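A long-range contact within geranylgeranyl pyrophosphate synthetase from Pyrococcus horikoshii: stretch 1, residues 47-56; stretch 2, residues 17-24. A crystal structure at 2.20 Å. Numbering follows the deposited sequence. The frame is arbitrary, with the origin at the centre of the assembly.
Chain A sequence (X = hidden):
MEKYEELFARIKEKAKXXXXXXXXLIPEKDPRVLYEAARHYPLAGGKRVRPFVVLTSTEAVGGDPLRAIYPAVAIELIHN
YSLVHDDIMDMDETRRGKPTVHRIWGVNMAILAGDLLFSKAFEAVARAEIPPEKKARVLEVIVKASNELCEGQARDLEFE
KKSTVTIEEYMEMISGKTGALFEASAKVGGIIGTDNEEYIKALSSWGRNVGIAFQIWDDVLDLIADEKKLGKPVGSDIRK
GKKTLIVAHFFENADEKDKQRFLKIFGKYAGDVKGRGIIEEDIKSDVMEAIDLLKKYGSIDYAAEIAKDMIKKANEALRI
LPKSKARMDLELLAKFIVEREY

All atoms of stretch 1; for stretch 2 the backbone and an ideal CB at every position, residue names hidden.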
# COMPACT_ATOMS: atom_id res chain seq x y z
N LYS A 47 4.12 -17.78 -12.62
CA LYS A 47 4.45 -19.15 -12.25
C LYS A 47 4.40 -19.38 -10.74
O LYS A 47 4.46 -20.50 -10.25
CB LYS A 47 5.85 -19.46 -12.79
CG LYS A 47 5.89 -19.51 -14.32
CD LYS A 47 7.28 -19.85 -14.86
CE LYS A 47 7.38 -19.66 -16.38
NZ LYS A 47 8.19 -20.73 -16.95
N ARG A 48 4.28 -18.30 -9.96
CA ARG A 48 4.19 -18.41 -8.51
C ARG A 48 5.43 -19.01 -7.86
O ARG A 48 5.32 -19.81 -6.94
CB ARG A 48 2.97 -19.25 -8.10
CG ARG A 48 1.70 -19.02 -8.91
CD ARG A 48 1.25 -17.56 -8.92
NE ARG A 48 -0.06 -17.42 -9.56
CZ ARG A 48 -0.52 -16.31 -10.12
NH1 ARG A 48 0.23 -15.21 -10.13
NH2 ARG A 48 -1.72 -16.29 -10.68
N VAL A 49 6.60 -18.60 -8.33
CA VAL A 49 7.85 -19.11 -7.78
C VAL A 49 8.01 -18.78 -6.29
O VAL A 49 8.48 -19.62 -5.52
CB VAL A 49 9.07 -18.53 -8.53
CG1 VAL A 49 10.35 -18.85 -7.78
CG2 VAL A 49 9.12 -19.12 -9.93
N ARG A 50 7.63 -17.57 -5.90
CA ARG A 50 7.75 -17.17 -4.50
C ARG A 50 6.88 -18.05 -3.61
O ARG A 50 7.37 -18.58 -2.61
CB ARG A 50 7.39 -15.69 -4.34
CG ARG A 50 8.48 -14.81 -4.92
CD ARG A 50 8.13 -13.33 -4.95
NE ARG A 50 9.18 -12.60 -5.65
CZ ARG A 50 9.44 -12.72 -6.95
NH1 ARG A 50 8.71 -13.52 -7.71
NH2 ARG A 50 10.44 -12.05 -7.49
N PRO A 51 5.60 -18.21 -3.94
CA PRO A 51 4.73 -19.06 -3.12
C PRO A 51 5.28 -20.49 -3.08
O PRO A 51 5.24 -21.16 -2.05
CB PRO A 51 3.39 -18.98 -3.83
CG PRO A 51 3.42 -17.64 -4.49
CD PRO A 51 4.83 -17.57 -5.02
N PHE A 52 5.80 -20.94 -4.22
CA PHE A 52 6.38 -22.28 -4.31
C PHE A 52 7.50 -22.43 -3.29
O PHE A 52 7.65 -23.47 -2.66
CB PHE A 52 6.94 -22.54 -5.71
CG PHE A 52 7.48 -23.94 -5.90
CD1 PHE A 52 6.62 -25.03 -5.96
CD2 PHE A 52 8.85 -24.16 -6.00
CE1 PHE A 52 7.12 -26.33 -6.12
CE2 PHE A 52 9.36 -25.45 -6.16
CZ PHE A 52 8.49 -26.53 -6.22
N VAL A 53 8.30 -21.38 -3.13
CA VAL A 53 9.40 -21.43 -2.18
C VAL A 53 8.84 -21.53 -0.77
O VAL A 53 9.43 -22.18 0.09
CB VAL A 53 10.28 -20.18 -2.32
CG1 VAL A 53 11.31 -20.12 -1.20
CG2 VAL A 53 10.98 -20.23 -3.66
N VAL A 54 7.69 -20.92 -0.55
CA VAL A 54 7.06 -20.96 0.76
C VAL A 54 6.68 -22.40 1.11
O VAL A 54 7.22 -22.99 2.04
CB VAL A 54 5.78 -20.08 0.80
CG1 VAL A 54 5.14 -20.19 2.17
CG2 VAL A 54 6.13 -18.63 0.50
N LEU A 55 5.74 -22.96 0.34
CA LEU A 55 5.27 -24.33 0.57
C LEU A 55 6.40 -25.35 0.51
O LEU A 55 6.41 -26.30 1.29
CB LEU A 55 4.19 -24.69 -0.46
CG LEU A 55 3.01 -23.72 -0.53
CD1 LEU A 55 2.00 -24.19 -1.56
CD2 LEU A 55 2.36 -23.61 0.84
N THR A 56 7.34 -25.17 -0.40
CA THR A 56 8.45 -26.10 -0.51
C THR A 56 9.38 -25.98 0.68
O THR A 56 9.98 -26.97 1.11
CB THR A 56 9.27 -25.86 -1.80
OG1 THR A 56 8.42 -25.98 -2.94
CG2 THR A 56 10.39 -26.89 -1.92
N UNK A 17 -3.32 -24.67 -6.15
CA UNK A 17 -3.83 -24.42 -4.81
C UNK A 17 -3.71 -22.94 -4.48
O UNK A 17 -4.63 -22.33 -3.96
CB UNK A 17 -3.08 -25.26 -3.78
N UNK A 18 -2.55 -22.39 -4.79
CA UNK A 18 -2.28 -20.99 -4.54
C UNK A 18 -3.23 -20.11 -5.32
O UNK A 18 -3.78 -19.16 -4.78
CB UNK A 18 -0.83 -20.65 -4.89
N UNK A 19 -3.45 -20.44 -6.58
CA UNK A 19 -4.33 -19.63 -7.40
C UNK A 19 -5.79 -19.60 -6.96
O UNK A 19 -6.44 -18.57 -7.08
CB UNK A 19 -4.26 -20.13 -8.84
N UNK A 20 -6.30 -20.71 -6.45
CA UNK A 20 -7.68 -20.72 -5.99
C UNK A 20 -7.81 -19.70 -4.85
O UNK A 20 -8.73 -18.89 -4.83
CB UNK A 20 -8.10 -22.12 -5.54
N UNK A 21 -6.87 -19.74 -3.91
CA UNK A 21 -6.90 -18.82 -2.78
C UNK A 21 -6.76 -17.36 -3.20
O UNK A 21 -7.44 -16.49 -2.66
CB UNK A 21 -5.79 -19.18 -1.79
N UNK A 22 -5.88 -17.11 -4.16
CA UNK A 22 -5.68 -15.76 -4.64
C UNK A 22 -6.97 -15.17 -5.19
O UNK A 22 -7.38 -14.08 -4.79
CB UNK A 22 -4.59 -15.74 -5.71
N UNK A 23 -7.61 -15.90 -6.09
CA UNK A 23 -8.83 -15.40 -6.69
C UNK A 23 -10.09 -15.45 -5.84
O UNK A 23 -11.14 -14.99 -6.27
CB UNK A 23 -9.09 -16.19 -7.98
N UNK A 24 -9.99 -15.99 -4.64
CA UNK A 24 -11.16 -15.99 -3.78
C UNK A 24 -11.02 -14.73 -2.93
O UNK A 24 -12.00 -14.22 -2.38
CB UNK A 24 -11.26 -17.26 -2.93

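Stretch 1 offers position 17–24 a short menu: one arginine, Arg48, at the N-cap just before a helix, then Pro51 and Leu55, each about a turn further along that helix. The backbone of stretch 2 is helical throughout, so only some of its positions can look at this menu.

Position 17 has its CB sideways to stretch 1, with nothing of that stretch within 5.5 Å. The geometry asks for little beyond helix compatibility; a long apolar chain could drift toward Leu55, and a polar one could turn away. The deposited residue is Leu17, whose end comes nearer, Leu17 CD1 lying 4.8 Å from Leu55 CD1, too far for close packing.

Position 18 is the centre of the contact. Its CA lies 7.4 Å from the CA of Pro51, the nearest such pair, and CA-to-CB points toward stretch 1; the ideal CB is 4.7 Å from Pro51 CB and 5.0 Å from Arg48 CG. What lies ahead is hydrocarbon, so a medium-sized apolar residue suits: isoleucine, leucine, valine or methionine, with the longer ones better able to reach Leu55. Ile18 is found, with chi1 and chi2 both m. Ile18 CG2 rests 4.0 Å from Pro51 CB, and Ile18 CD1 comes to 3.7 Å from Leu55 CD1; Ile18 CD1 also lies 4.3 Å from Pro51 CB, so the side chain packs on both residues.

Position 19 has a sideways CB, but the ideal CB is 5.0 Å from Arg48 NH2. A guanidinium so near calls for an acceptor: aspartate fits the short gap, asparagine could offer an oxygen without the charge, and glutamate or glutamine would need to fold a longer chain. Asp19 takes the place with chi1 at -81° (m). Its OD1 lies at the guanidinium edge, near the plane, and receives two hydrogen bonds, from Arg48 NH2 to Asp19 OD1 at 2.7 Å and from Arg48 NE to Asp19 OD1 at 2.8 Å. Both are weak, with angles near 128°, because one oxygen sits between two donors instead of in line with either; the salt bridge supplies charge pairing as well.

Positions 20 and 21 are out of reach of stretch 1, which therefore sets no preference; the deposited residues are Glu20 and Lys21.

Position 22, one turn after 18, again points toward stretch 1, yet its ideal CB has nothing within 5.5 Å. A side chain must extend to touch the Arg48 guanidinium, so isoleucine, leucine or methionine would serve. Ile22, with chi2 t, stretches CD1 over one face of that group, 4.3 Å from Arg48 NE, leaving the edge to 19.

Position 23 is sideways and distant at CB, so only a long or broad residue could approach the arginine; an aromatic or a long polar chain is plausible. Phe23 brings its ring end closer, CE2 standing 4.4 Å from Arg48 NH2 in an oblique approach.

Position 24 is out of reach and unconstrained by stretch 1. Glu24 instead pairs within its own helix, its OE1 forming a salt bridge with Lys21 NZ at 3.5 Å.

Stretch 2 (17-24) LIDEKIFE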
# COMPACT_ATOMS: atom_id res chain seq x y z
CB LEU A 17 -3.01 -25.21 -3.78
CG LEU A 17 -2.62 -26.66 -4.09
CD1 LEU A 17 -1.41 -27.05 -3.24
CD2 LEU A 17 -3.80 -27.59 -3.83
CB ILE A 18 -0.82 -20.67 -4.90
CG1 ILE A 18 0.10 -21.54 -4.05
CG2 ILE A 18 -0.54 -19.18 -4.70
CD1 ILE A 18 0.02 -21.28 -2.56
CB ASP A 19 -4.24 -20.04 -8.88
CG ASP A 19 -3.03 -19.43 -9.56
OD1 ASP A 19 -2.67 -18.30 -9.18
OD2 ASP A 19 -2.46 -20.06 -10.48
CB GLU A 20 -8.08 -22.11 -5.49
CG GLU A 20 -8.22 -23.17 -6.60
CD GLU A 20 -8.63 -24.53 -6.05
OE1 GLU A 20 -9.66 -25.07 -6.52
OE2 GLU A 20 -7.94 -25.05 -5.15
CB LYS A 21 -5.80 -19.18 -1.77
CG LYS A 21 -6.03 -20.51 -1.08
CD LYS A 21 -7.44 -20.59 -0.51
CE LYS A 21 -7.76 -21.99 0.02
NZ LYS A 21 -9.17 -22.08 0.49
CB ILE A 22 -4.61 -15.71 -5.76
CG1 ILE A 22 -3.21 -15.80 -5.15
CG2 ILE A 22 -4.76 -14.42 -6.58
CD1 ILE A 22 -2.10 -15.81 -6.16
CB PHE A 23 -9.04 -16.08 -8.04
CG PHE A 23 -8.03 -15.66 -9.07
CD1 PHE A 23 -7.95 -14.32 -9.47
CD2 PHE A 23 -7.11 -16.56 -9.59
CE1 PHE A 23 -6.98 -13.90 -10.36
CE2 PHE A 23 -6.13 -16.15 -10.48
CZ PHE A 23 -6.06 -14.81 -10.87
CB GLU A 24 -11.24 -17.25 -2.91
CG GLU A 24 -10.42 -17.24 -1.63
CD GLU A 24 -10.73 -18.46 -0.78
OE1 GLU A 24 -10.86 -19.56 -1.35
OE2 GLU A 24 -10.85 -18.31 0.46
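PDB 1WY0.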